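Local coordinates for protein peptidylprolyl Isomerase (Naegleria fowleri, PDB 6B4P) that probably catalyses the cis-trans isomerisation of peptide bonds preceding proline, as a member of the FKBP family of peptidyl-prolyl isomerases, at residues D12-I16 / S92-I96; T47-T51 / P112-M118; V75-W79 / L117-I121; V83-G89 / I121-W126. One frame throughout, in Å; residues are numbered along the deposited sequence.

Contact 1 (D12-I16 / S92-I96); sequences DWIPI and SYFEI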
loop_
_atom_site.group_PDB
_atom_site.type_symbol
_atom_site.label_atom_id
_atom_site.label_comp_id
_atom_site.label_asym_id
_atom_site.label_seq_id
_atom_site.Cartn_x
_atom_site.Cartn_y
_atom_site.Cartn_z
ATOM N N ASP A 12 -2.392 3.817 -16.590
ATOM C CA ASP A 12 -1.113 4.485 -16.402
ATOM C C ASP A 12 -0.948 4.899 -14.940
ATOM O O ASP A 12 -1.884 4.831 -14.137
ATOM C CB ASP A 12 -1.003 5.713 -17.297
ATOM C CG ASP A 12 -0.654 5.362 -18.729
ATOM O OD1 ASP A 12 0.391 4.702 -18.952
ATOM O OD2 ASP A 12 -1.427 5.750 -19.629
ATOM N N TRP A 13 0.260 5.346 -14.595
ATOM C CA TRP A 13 0.533 5.769 -13.224
ATOM C C TRP A 13 -0.327 6.970 -12.837
ATOM O O TRP A 13 -0.460 7.932 -13.601
ATOM C CB TRP A 13 2.013 6.115 -13.049
ATOM C CG TRP A 13 2.940 4.949 -13.058
ATOM C CD1 TRP A 13 3.880 4.650 -14.012
ATOM C CD2 TRP A 13 3.046 3.932 -12.059
ATOM N NE1 TRP A 13 4.559 3.506 -13.661
ATOM C CE2 TRP A 13 4.060 3.038 -12.475
ATOM C CE3 TRP A 13 2.369 3.675 -10.860
ATOM C CZ2 TRP A 13 4.425 1.920 -11.724
ATOM C CZ3 TRP A 13 2.738 2.560 -10.109
ATOM C CH2 TRP A 13 3.754 1.693 -10.554
ATOM N N ILE A 14 -0.920 6.894 -11.653
ATOM C CA ILE A 14 -1.746 7.939 -11.053
ATOM C C ILE A 14 -0.980 8.493 -9.858
ATOM O O ILE A 14 -0.720 7.748 -8.907
ATOM C CB ILE A 14 -3.111 7.387 -10.608
ATOM C CG1 ILE A 14 -3.869 6.800 -11.799
ATOM C CG2 ILE A 14 -3.933 8.465 -9.908
ATOM C CD1 ILE A 14 -5.031 5.921 -11.400
ATOM N N PRO A 15 -0.600 9.771 -9.853
ATOM C CA PRO A 15 0.118 10.320 -8.697
ATOM C C PRO A 15 -0.787 10.450 -7.480
ATOM O O PRO A 15 -1.961 10.814 -7.589
ATOM C CB PRO A 15 0.588 11.700 -9.187
ATOM C CG PRO A 15 0.387 11.690 -10.679
ATOM C CD PRO A 15 -0.763 10.768 -10.923
ATOM N N ILE A 16 -0.223 10.153 -6.311
ATOM C CA ILE A 16 -0.923 10.253 -5.033
ATOM C C ILE A 16 -0.378 11.401 -4.196
ATOM O O ILE A 16 -1.136 12.217 -3.670
ATOM C CB ILE A 16 -0.838 8.923 -4.252
ATOM C CG1 ILE A 16 -1.511 7.803 -5.029
ATOM C CG2 ILE A 16 -1.499 9.063 -2.881
ATOM C CD1 ILE A 16 -1.182 6.458 -4.474
ATOM N N SER A 92 -4.927 -2.139 -6.436
ATOM C CA SER A 92 -4.032 -1.216 -7.114
ATOM C C SER A 92 -2.588 -1.594 -6.846
ATOM O O SER A 92 -2.270 -2.328 -5.908
ATOM C CB SER A 92 -4.292 0.228 -6.688
ATOM O OG SER A 92 -5.504 0.660 -7.297
ATOM N N TYR A 93 -1.722 -1.098 -7.724
ATOM C CA TYR A 93 -0.288 -1.361 -7.690
ATOM C C TYR A 93 0.426 -0.053 -7.395
ATOM O O TYR A 93 0.241 0.928 -8.118
ATOM C CB TYR A 93 0.154 -1.938 -9.032
ATOM C CG TYR A 93 1.596 -2.356 -9.135
ATOM C CD1 TYR A 93 2.127 -3.329 -8.291
ATOM C CD2 TYR A 93 2.418 -1.817 -10.111
ATOM C CE1 TYR A 93 3.442 -3.740 -8.419
ATOM C CE2 TYR A 93 3.731 -2.214 -10.236
ATOM C CZ TYR A 93 4.237 -3.174 -9.388
ATOM O OH TYR A 93 5.546 -3.576 -9.532
ATOM N N PHE A 94 1.213 -0.035 -6.326
ATOM C CA PHE A 94 1.834 1.182 -5.822
ATOM C C PHE A 94 3.345 1.123 -5.949
ATOM O O PHE A 94 3.968 0.115 -5.609
ATOM C CB PHE A 94 1.486 1.402 -4.345
ATOM C CG PHE A 94 0.040 1.689 -4.085
ATOM C CD1 PHE A 94 -0.397 2.989 -3.895
ATOM C CD2 PHE A 94 -0.883 0.653 -3.997
ATOM C CE1 PHE A 94 -1.747 3.255 -3.629
ATOM C CE2 PHE A 94 -2.233 0.922 -3.722
ATOM C CZ PHE A 94 -2.655 2.222 -3.543
ATOM N N GLU A 95 3.934 2.224 -6.410
ATOM C CA GLU A 95 5.360 2.469 -6.261
ATOM C C GLU A 95 5.557 3.401 -5.077
ATOM O O GLU A 95 5.037 4.526 -5.080
ATOM C CB GLU A 95 5.945 3.079 -7.527
ATOM C CG GLU A 95 7.441 3.275 -7.430
ATOM C CD GLU A 95 8.092 3.516 -8.778
ATOM O OE1 GLU A 95 7.945 2.665 -9.682
ATOM O OE2 GLU A 95 8.712 4.583 -8.939
ATOM N N ILE A 96 6.313 2.953 -4.083
ATOM C CA ILE A 96 6.457 3.669 -2.825
ATOM C C ILE A 96 7.934 3.970 -2.603
ATOM O O ILE A 96 8.687 3.117 -2.135
ATOM C CB ILE A 96 5.872 2.861 -1.655
ATOM C CG1 ILE A 96 4.408 2.517 -1.949
ATOM C CG2 ILE A 96 5.956 3.662 -0.365
ATOM C CD1 ILE A 96 3.631 1.975 -0.742
#

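Contact 2 (T47-T51 / P112-M118); sequences TGTLT and PANSTLM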
loop_
_atom_site.group_PDB
_atom_site.type_symbol
_atom_site.label_atom_id
_atom_site.label_comp_id
_atom_site.label_asym_id
_atom_site.label_seq_id
_atom_site.Cartn_x
_atom_site.Cartn_y
_atom_site.Cartn_z
ATOM N N THR A 47 0.795 -7.653 -1.519
ATOM C CA THR A 47 2.042 -8.321 -1.883
ATOM C C THR A 47 3.109 -7.252 -2.069
ATOM O O THR A 47 2.915 -6.310 -2.842
ATOM C CB THR A 47 1.880 -9.153 -3.156
ATOM O OG1 THR A 47 0.879 -10.167 -2.954
ATOM C CG2 THR A 47 3.196 -9.836 -3.521
ATOM N N GLY A 48 4.216 -7.380 -1.343
ATOM C CA GLY A 48 5.315 -6.431 -1.417
ATOM C C GLY A 48 6.499 -7.030 -2.154
ATOM O O GLY A 48 6.907 -8.163 -1.879
ATOM N N THR A 49 7.060 -6.238 -3.071
ATOM C CA THR A 49 8.245 -6.610 -3.835
ATOM C C THR A 49 9.234 -5.456 -3.853
ATOM O O THR A 49 8.856 -4.293 -3.720
ATOM C CB THR A 49 7.900 -6.988 -5.283
ATOM O OG1 THR A 49 7.281 -5.874 -5.935
ATOM C CG2 THR A 49 6.936 -8.148 -5.319
ATOM N N LEU A 50 10.509 -5.786 -4.020
ATOM C CA LEU A 50 11.504 -4.766 -4.303
ATOM C C LEU A 50 11.397 -4.353 -5.773
ATOM O O LEU A 50 10.648 -4.948 -6.551
ATOM C CB LEU A 50 12.900 -5.288 -3.967
ATOM C CG LEU A 50 13.076 -5.822 -2.538
ATOM C CD1 LEU A 50 14.514 -6.308 -2.322
ATOM C CD2 LEU A 50 12.691 -4.771 -1.488
ATOM N N THR A 51 12.142 -3.310 -6.164
ATOM C CA THR A 51 12.048 -2.864 -7.557
ATOM C C THR A 51 12.695 -3.837 -8.533
ATOM O O THR A 51 12.595 -3.636 -9.752
ATOM C CB THR A 51 12.668 -1.475 -7.728
ATOM O OG1 THR A 51 13.953 -1.451 -7.100
ATOM C CG2 THR A 51 11.787 -0.441 -7.071
ATOM N N PRO A 112 16.032 -4.407 2.486
ATOM C CA PRO A 112 17.342 -3.761 2.584
ATOM C C PRO A 112 17.219 -2.266 2.821
ATOM O O PRO A 112 16.205 -1.631 2.515
ATOM C CB PRO A 112 17.983 -4.040 1.217
ATOM C CG PRO A 112 17.055 -4.974 0.506
ATOM C CD PRO A 112 15.709 -4.823 1.117
ATOM N N ALA A 113 18.300 -1.694 3.347
ATOM C CA ALA A 113 18.326 -0.262 3.609
ATOM C C ALA A 113 18.039 0.539 2.342
ATOM O O ALA A 113 18.512 0.203 1.252
ATOM C CB ALA A 113 19.680 0.143 4.192
ATOM N N ASN A 114 17.235 1.593 2.496
ATOM C CA ASN A 114 16.985 2.581 1.442
ATOM C C ASN A 114 16.271 1.972 0.228
ATOM O O ASN A 114 16.668 2.173 -0.922
ATOM C CB ASN A 114 18.287 3.273 1.030
ATOM C CG ASN A 114 18.044 4.512 0.219
ATOM O OD1 ASN A 114 16.957 5.093 0.266
ATOM N ND2 ASN A 114 19.047 4.923 -0.546
ATOM N N SER A 115 15.166 1.279 0.482
ATOM C CA SER A 115 14.444 0.548 -0.556
ATOM C C SER A 115 13.182 1.266 -1.022
ATOM O O SER A 115 12.297 1.563 -0.210
ATOM C CB SER A 115 14.032 -0.831 -0.049
ATOM O OG SER A 115 15.134 -1.697 0.070
ATOM N N THR A 116 13.070 1.467 -2.333
ATOM C CA THR A 116 11.765 1.663 -2.954
ATOM C C THR A 116 10.976 0.364 -2.841
ATOM O O THR A 116 11.514 -0.718 -3.078
ATOM C CB THR A 116 11.930 2.055 -4.427
ATOM O OG1 THR A 116 12.676 3.273 -4.527
ATOM C CG2 THR A 116 10.563 2.248 -5.102
ATOM N N LEU A 117 9.707 0.453 -2.450
ATOM C CA LEU A 117 8.886 -0.736 -2.270
ATOM C C LEU A 117 7.734 -0.702 -3.253
ATOM O O LEU A 117 7.092 0.340 -3.422
ATOM C CB LEU A 117 8.316 -0.834 -0.846
ATOM C CG LEU A 117 9.344 -0.766 0.278
ATOM C CD1 LEU A 117 8.637 -0.856 1.609
ATOM C CD2 LEU A 117 10.386 -1.875 0.140
ATOM N N MET A 118 7.461 -1.844 -3.885
ATOM C CA MET A 118 6.291 -1.996 -4.741
ATOM C C MET A 118 5.239 -2.822 -4.009
ATOM O O MET A 118 5.561 -3.863 -3.425
ATOM C CB MET A 118 6.662 -2.685 -6.049
ATOM C CG MET A 118 7.891 -2.113 -6.737
ATOM S SD MET A 118 7.748 -0.359 -7.181
ATOM C CE MET A 118 6.369 -0.375 -8.313
HETATM O O HOH W 1 13.760 -1.836 -3.938
#

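Contact 3 (V75-W79 / L117-I121); sequences VIRGW and LMFEI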
loop_
_atom_site.group_PDB
_atom_site.type_symbol
_atom_site.label_atom_id
_atom_site.label_comp_id
_atom_site.label_asym_id
_atom_site.label_seq_id
_atom_site.Cartn_x
_atom_site.Cartn_y
_atom_site.Cartn_z
ATOM N N VAL A 75 1.398 2.621 10.022
ATOM C CA VAL A 75 1.982 1.948 8.879
ATOM C C VAL A 75 2.817 2.976 8.130
ATOM O O VAL A 75 2.812 4.161 8.463
ATOM C CB VAL A 75 0.919 1.329 7.948
ATOM C CG1 VAL A 75 0.168 0.202 8.655
ATOM C CG2 VAL A 75 -0.035 2.413 7.458
ATOM N N ILE A 76 3.515 2.520 7.090
ATOM C CA ILE A 76 4.332 3.452 6.324
ATOM C C ILE A 76 3.447 4.511 5.676
ATOM O O ILE A 76 2.269 4.275 5.366
ATOM C CB ILE A 76 5.190 2.729 5.271
ATOM C CG1 ILE A 76 4.333 1.891 4.319
ATOM C CG2 ILE A 76 6.262 1.886 5.966
ATOM C CD1 ILE A 76 5.143 1.240 3.199
ATOM N N ARG A 77 4.031 5.700 5.474
ATOM C CA ARG A 77 3.260 6.831 4.963
ATOM C C ARG A 77 2.623 6.514 3.616
ATOM O O ARG A 77 1.491 6.936 3.338
ATOM C CB ARG A 77 4.161 8.061 4.856
ATOM C CG ARG A 77 3.423 9.324 4.464
ATOM C CD ARG A 77 4.251 10.547 4.816
ATOM N NE ARG A 77 5.523 10.588 4.099
ATOM C CZ ARG A 77 5.778 11.407 3.085
ATOM N NH1 ARG A 77 4.845 12.253 2.669
ATOM N NH2 ARG A 77 6.963 11.386 2.487
ATOM N N GLY A 78 3.334 5.777 2.760
ATOM C CA GLY A 78 2.771 5.427 1.467
ATOM C C GLY A 78 1.519 4.579 1.569
ATOM O O GLY A 78 0.656 4.638 0.688
ATOM N N TRP A 79 1.398 3.779 2.633
ATOM C CA TRP A 79 0.163 3.034 2.845
ATOM C C TRP A 79 -0.959 3.922 3.383
ATOM O O TRP A 79 -2.105 3.801 2.936
ATOM C CB TRP A 79 0.399 1.869 3.804
ATOM C CG TRP A 79 0.903 0.614 3.170
ATOM C CD1 TRP A 79 1.664 0.490 2.032
ATOM C CD2 TRP A 79 0.680 -0.704 3.648
ATOM N NE1 TRP A 79 1.922 -0.841 1.789
ATOM C CE2 TRP A 79 1.329 -1.592 2.770
ATOM C CE3 TRP A 79 -0.017 -1.227 4.749
ATOM C CZ2 TRP A 79 1.300 -2.975 2.955
ATOM C CZ3 TRP A 79 -0.029 -2.592 4.938
ATOM C CH2 TRP A 79 0.623 -3.453 4.041
ATOM N N LEU A 117 9.707 0.453 -2.450
ATOM C CA LEU A 117 8.886 -0.736 -2.270
ATOM C C LEU A 117 7.734 -0.702 -3.253
ATOM O O LEU A 117 7.092 0.340 -3.422
ATOM C CB LEU A 117 8.316 -0.834 -0.846
ATOM C CG LEU A 117 9.344 -0.766 0.278
ATOM C CD1 LEU A 117 8.637 -0.856 1.609
ATOM C CD2 LEU A 117 10.386 -1.875 0.140
ATOM N N MET A 118 7.461 -1.844 -3.885
ATOM C CA MET A 118 6.291 -1.996 -4.741
ATOM C C MET A 118 5.239 -2.822 -4.009
ATOM O O MET A 118 5.561 -3.863 -3.425
ATOM C CB MET A 118 6.662 -2.685 -6.049
ATOM C CG MET A 118 7.891 -2.113 -6.737
ATOM S SD MET A 118 7.748 -0.359 -7.181
ATOM C CE MET A 118 6.369 -0.375 -8.313
ATOM N N PHE A 119 3.982 -2.380 -4.047
ATOM C CA PHE A 119 2.923 -3.127 -3.378
ATOM C C PHE A 119 1.720 -3.273 -4.291
ATOM O O PHE A 119 1.239 -2.280 -4.848
ATOM C CB PHE A 119 2.445 -2.453 -2.079
ATOM C CG PHE A 119 3.384 -2.600 -0.915
ATOM C CD1 PHE A 119 3.334 -3.712 -0.102
ATOM C CD2 PHE A 119 4.286 -1.597 -0.613
ATOM C CE1 PHE A 119 4.183 -3.837 0.998
ATOM C CE2 PHE A 119 5.141 -1.719 0.467
ATOM C CZ PHE A 119 5.084 -2.830 1.273
ATOM N N GLU A 120 1.210 -4.497 -4.402
ATOM C CA GLU A 120 -0.174 -4.718 -4.806
ATOM C C GLU A 120 -0.993 -4.682 -3.527
ATOM O O GLU A 120 -0.664 -5.400 -2.584
ATOM C CB GLU A 120 -0.369 -6.069 -5.494
ATOM C CG GLU A 120 0.274 -6.203 -6.861
ATOM C CD GLU A 120 -0.383 -7.285 -7.695
ATOM O OE1 GLU A 120 -1.084 -8.146 -7.119
ATOM O OE2 GLU A 120 -0.210 -7.264 -8.931
ATOM N N ILE A 121 -2.027 -3.838 -3.475
ATOM C CA ILE A 121 -2.898 -3.726 -2.305
ATOM C C ILE A 121 -4.344 -3.846 -2.756
ATOM O O ILE A 121 -4.759 -3.177 -3.709
ATOM C CB ILE A 121 -2.703 -2.395 -1.557
ATOM C CG1 ILE A 121 -1.232 -2.191 -1.171
ATOM C CG2 ILE A 121 -3.607 -2.349 -0.332
ATOM C CD1 ILE A 121 -0.988 -0.872 -0.445
#

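Contact 4 (V83-G89 / I121-W126); sequences VKSMKKG and IELLSW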
loop_
_atom_site.group_PDB
_atom_site.type_symbol
_atom_site.label_atom_id
_atom_site.label_comp_id
_atom_site.label_asym_id
_atom_site.label_seq_id
_atom_site.Cartn_x
_atom_site.Cartn_y
_atom_site.Cartn_z
ATOM N N VAL A 83 -3.778 3.960 0.685
ATOM C CA VAL A 83 -5.068 3.330 0.969
ATOM C C VAL A 83 -6.176 4.377 1.075
ATOM O O VAL A 83 -7.305 4.128 0.638
ATOM C CB VAL A 83 -4.957 2.457 2.233
ATOM C CG1 VAL A 83 -6.309 1.870 2.601
ATOM C CG2 VAL A 83 -3.952 1.325 1.989
ATOM N N LYS A 84 -5.868 5.572 1.587
ATOM C CA LYS A 84 -6.866 6.641 1.598
ATOM C C LYS A 84 -7.380 6.943 0.190
ATOM O O LYS A 84 -8.548 7.318 0.027
ATOM C CB LYS A 84 -6.273 7.897 2.234
ATOM N N SER A 85 -6.532 6.774 -0.836
ATOM C CA SER A 85 -6.905 7.049 -2.221
ATOM C C SER A 85 -7.759 5.957 -2.840
ATOM O O SER A 85 -8.268 6.151 -3.953
ATOM C CB SER A 85 -5.656 7.242 -3.090
ATOM O OG SER A 85 -5.098 5.998 -3.500
ATOM N N MET A 86 -7.931 4.828 -2.163
ATOM C CA MET A 86 -8.561 3.660 -2.761
ATOM C C MET A 86 -10.056 3.627 -2.493
ATOM O O MET A 86 -10.537 4.075 -1.450
ATOM C CB MET A 86 -7.919 2.382 -2.231
ATOM C CG MET A 86 -6.455 2.231 -2.650
ATOM S SD MET A 86 -5.707 0.759 -1.954
ATOM C CE MET A 86 -6.487 -0.542 -2.919
ATOM N N LYS A 87 -10.789 3.086 -3.456
ATOM C CA LYS A 87 -12.200 2.790 -3.278
ATOM C C LYS A 87 -12.377 1.393 -2.692
ATOM O O LYS A 87 -11.497 0.533 -2.789
ATOM C CB LYS A 87 -12.936 2.901 -4.609
ATOM C CG LYS A 87 -12.898 4.302 -5.212
ATOM C CD LYS A 87 -13.522 4.311 -6.593
ATOM C CE LYS A 87 -13.438 5.683 -7.252
ATOM N NZ LYS A 87 -14.121 5.683 -8.581
ATOM N N LYS A 88 -13.535 1.176 -2.070
ATOM C CA LYS A 88 -13.846 -0.137 -1.518
ATOM C C LYS A 88 -13.695 -1.206 -2.594
ATOM O O LYS A 88 -14.239 -1.075 -3.693
ATOM C CB LYS A 88 -15.266 -0.145 -0.958
ATOM C CG LYS A 88 -15.615 -1.399 -0.177
ATOM C CD LYS A 88 -17.008 -1.302 0.451
ATOM C CE LYS A 88 -17.026 -0.200 1.503
ATOM N NZ LYS A 88 -18.328 -0.153 2.241
ATOM N N GLY A 89 -12.940 -2.260 -2.281
ATOM C CA GLY A 89 -12.726 -3.344 -3.232
ATOM C C GLY A 89 -11.652 -3.105 -4.278
ATOM O O GLY A 89 -11.320 -4.039 -5.028
ATOM N N ILE A 121 -2.027 -3.838 -3.475
ATOM C CA ILE A 121 -2.898 -3.726 -2.305
ATOM C C ILE A 121 -4.344 -3.846 -2.756
ATOM O O ILE A 121 -4.759 -3.177 -3.709
ATOM C CB ILE A 121 -2.703 -2.395 -1.557
ATOM C CG1 ILE A 121 -1.232 -2.191 -1.171
ATOM C CG2 ILE A 121 -3.607 -2.349 -0.332
ATOM C CD1 ILE A 121 -0.988 -0.872 -0.445
ATOM N N GLU A 122 -5.098 -4.719 -2.100
ATOM C CA GLU A 122 -6.538 -4.829 -2.306
ATOM C C GLU A 122 -7.209 -4.344 -1.031
ATOM O O GLU A 122 -6.944 -4.884 0.050
ATOM C CB GLU A 122 -6.964 -6.261 -2.618
ATOM C CG GLU A 122 -8.456 -6.385 -2.846
ATOM C CD GLU A 122 -8.887 -7.799 -3.188
ATOM O OE1 GLU A 122 -8.049 -8.717 -3.086
ATOM O OE2 GLU A 122 -10.067 -7.996 -3.559
ATOM N N LEU A 123 -8.046 -3.317 -1.153
ATOM C CA LEU A 123 -8.803 -2.782 -0.022
ATOM C C LEU A 123 -10.088 -3.592 0.100
ATOM O O LEU A 123 -11.038 -3.384 -0.655
ATOM C CB LEU A 123 -9.086 -1.299 -0.226
ATOM C CG LEU A 123 -9.925 -0.657 0.875
ATOM C CD1 LEU A 123 -9.320 -0.934 2.255
ATOM C CD2 LEU A 123 -10.056 0.822 0.625
ATOM N N LEU A 124 -10.128 -4.510 1.070
ATOM C CA LEU A 124 -11.225 -5.471 1.133
ATOM C C LEU A 124 -12.482 -4.865 1.730
ATOM O O LEU A 124 -13.589 -5.102 1.232
ATOM C CB LEU A 124 -10.810 -6.688 1.958
ATOM C CG LEU A 124 -9.587 -7.407 1.403
ATOM C CD1 LEU A 124 -9.048 -8.368 2.445
ATOM C CD2 LEU A 124 -9.974 -8.158 0.134
ATOM N N SER A 125 -12.329 -4.113 2.812
ATOM C CA SER A 125 -13.441 -3.636 3.619
ATOM C C SER A 125 -12.862 -2.724 4.682
ATOM O O SER A 125 -11.644 -2.618 4.839
ATOM C CB SER A 125 -14.202 -4.782 4.286
ATOM O OG SER A 125 -13.329 -5.524 5.136
ATOM N N TRP A 126 -13.752 -2.090 5.434
ATOM C CA TRP A 126 -13.322 -1.384 6.632
ATOM C C TRP A 126 -14.511 -1.257 7.567
ATOM O O TRP A 126 -15.657 -1.531 7.199
ATOM C CB TRP A 126 -12.727 -0.009 6.311
ATOM C CG TRP A 126 -13.691 0.960 5.692
ATOM C CD1 TRP A 126 -14.612 1.741 6.342
ATOM C CD2 TRP A 126 -13.827 1.259 4.298
ATOM N NE1 TRP A 126 -15.296 2.519 5.431
ATOM C CE2 TRP A 126 -14.830 2.238 4.173
ATOM C CE3 TRP A 126 -13.193 0.793 3.140
ATOM C CZ2 TRP A 126 -15.220 2.760 2.937
ATOM C CZ3 TRP A 126 -13.571 1.329 1.918
ATOM C CH2 TRP A 126 -14.574 2.286 1.821
HETATM O O HOH W 2 -16.492 -2.269 4.188
HETATM O O HOH W 3 -12.375 -6.558 -3.499
HETATM O O HOH W 4 -10.372 -6.571 -5.990
#

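Contact 1 (D12-I16 / S92-I96)
Trp13 and Ile16 belong to the N-terminal edge of the FKBP sheet, and both reach past strand 23-26 to touch strand 91-96. Trp13 comes in with its six-membered ring. CG lies anti to the carbonyl carbon (chi1 -72°), which sends the indole to the face of strand 91-96 that bears Tyr93 and Glu95. Its atom CZ3 stops 3.6 Å from the backbone O of Tyr93. CH2 touches Tyr93 CD2 at 3.8 Å. The two rings meet rim to rim, neither over the other, with centroids 6.0 Å apart and planes turned by 26°. This is no stack in the strict sense. Glu95 flanks the indole further along the strand. Its CB is 4.0 Å from Trp13 CH2, and its carboxylate plane is turned 62° from the ring. Lys23 and Lys25 of the intervening strand make cation-pi contacts with the indole, and Lys23 also forms a long, weak ion pair with Glu95.

On the opposite face, that of Phe94, Ile16 CD1 meets Phe94 CE1 at 3.4 Å. The methyl lies at the edge of the phenyl ring, near its plane. The contact thus grips strand 91-96 on both faces while strand 23-26 makes the backbone bonds, as in an antiparallel sheet lengthened by an N-terminal hairpin, here 14-15 with 23-26.

Contact 2 (T47-T51 / P112-M118)
Thr49 and Met118 form an antiparallel hydrogen-bonded pair. Thr49 N donates a hydrogen bond to Met118 O at 2.8 Å, in the carbonyl plane. Met118 N returns the bond to Thr49 O, also at 2.8 Å. Both bonds are nearly straight, with N-H...O angles of 168° and 165°. Gly48 adds a CA-H...O contact to the same Met118 O, 3.3 Å from its CA. At Thr51 and Thr116 the two chains have moved apart, and a water bridges them: it accepts from Thr51 N and donates to Thr116 O at 2.7 Å. Within the 112-118 segment, Ser115 OG donates to Pro112 O, from above the carbonyl plane, bracing the loop from Pro112 to Ser115.

Packing follows on both faces. Thr49 OG1 sits between its backbone N and carbonyl carbon (chi1 60°) and lies against Met118 CB at 3.3 Å. Bends at chi2 and chi3 carry the Met118 sulfur toward Thr51, where SD loosely approaches CG2. Thr51 CG2 also meets Thr116 CG2 at 3.6 Å, the two side chains crossing at about a right angle. On the other face, Leu50 and Pro112 meet tip to tip, CD1 to CD at 3.9 Å. Leu50 CD2 also reaches Leu117 CD2 at 4.0 Å.

Strand 41-50 lies between strands 55-58 and 117-126 here. Phe56 of strand 55-58 covers Leu50 and Leu117, while Tyr93 and Glu95 of strand 91-96 flank Met118.

Contact 3 (V75-W79 / L117-I121)
Trp79, near the start of helix 77-84, packs against Phe119 and Ile121 of strand 117-126. This is the core of the FKBP fold, where an antiparallel sheet curls round one short helix. In this family a tryptophan at this place forms the floor of the proline-binding pocket, and Trp79 is consistent with that role. Trp79 and Phe119 form a T-shaped pair. The indole points its edge at the phenyl face, with planes at 77° and the five-membered ring 4.5 Å from the Phe119 ring, centroid to centroid. CZ2 of Trp79 also comes to 3.6 Å from Phe119 CE1. One face of the indole carries Ile121 CD1, which makes a CH-pi contact 3.9 Å from the five-membered ring centroid and 20° off the normal. Ile121 has CG1 anti to the carbonyl carbon (chi1 -55°) and is extended beyond it, which carries the terminal methyl to the indole.

Ile76, at the N-cap position, meets Phe119 from the same side as the indole, but obliquely. Its CD1 is 4.0 Å from Phe119 CE2 and a looser 4.4 Å from Leu117 CD1. Tyr46 of strand 41-50 makes a further edge-to-face contact with Trp79, and Ile96 of strand 91-96 packs on both aromatic rings. The indole nitrogen is the atom that enters most deeply: Trp79 NE1 lies 3.3 Å above the plane of the Phe119 ring, over its centre.

Contact 4 (V83-G89 / I121-W126)
Gly89 N donates to Leu123 O at 2.7 Å, a bent bond with an N-H...O angle of 133°, and ties the chain leaving helix 77-84 to strand 117-126. Gly89 has a positive phi of 82°, a conformation that suits glycine. Two waters lie between Gly89 O and Glu122 OE2.

Leu123 is the main side chain from the strand. Its CB meets Met86 CE at 3.8 Å, its CD2 lies against Lys87 O, and its CD1 reaches Val83 CG1 at 4.1 Å. Met86 is bent at chi3, which folds its methyl onto the strand, 3.2 Å from Ile121 O. Its sulfur rests on Ile121 CG2, the branch not used toward Trp79. Phe94 of strand 91-96 touches Met86 and Ile121 as well.

At the outer end, Lys88 lies over one face of the Trp126 indole. Its CE is 3.5 Å from Trp126 CH2, and CB packs near CZ3 of the same ring. The ammonium NZ makes a cation-pi contact, 4.6 Å from the six-membered ring centroid. Glu34 is a long, weak ion partner of the same NZ.

Lys87 NZ turns elsewhere, to a salt bridge with Asp33. The whole is the helix-to-strand connection of the FKBP fold, in which the chain leaves the central helix, turns beside strand 117-126 and enters strand 91-96.

In the fold
Strand 117-126 runs through contacts 2, 3 and 4, and contact 1 joins it through its neighbour, strand 91-96. Phe94 N to Phe119 O at 2.7 Å links contacts 1 and 3, and Ile96 N to Leu117 O at 2.8 Å links contacts 1 and 2. Contact 3 is the innermost, about 3 Å from the chain centre. It holds the probable floor of the proline-binding pocket. Contacts 2 and 4 lie on opposite sides of that centre, their own centres about 21 Å apart. Contact 2 backs Phe119 through Gly48 CA, 3.6 Å from Phe119 CD1. Contact 4 continues the same helix-strand interface beyond Ile121, with Met86 SD 3.7 Å from Phe94 CZ of contact 1.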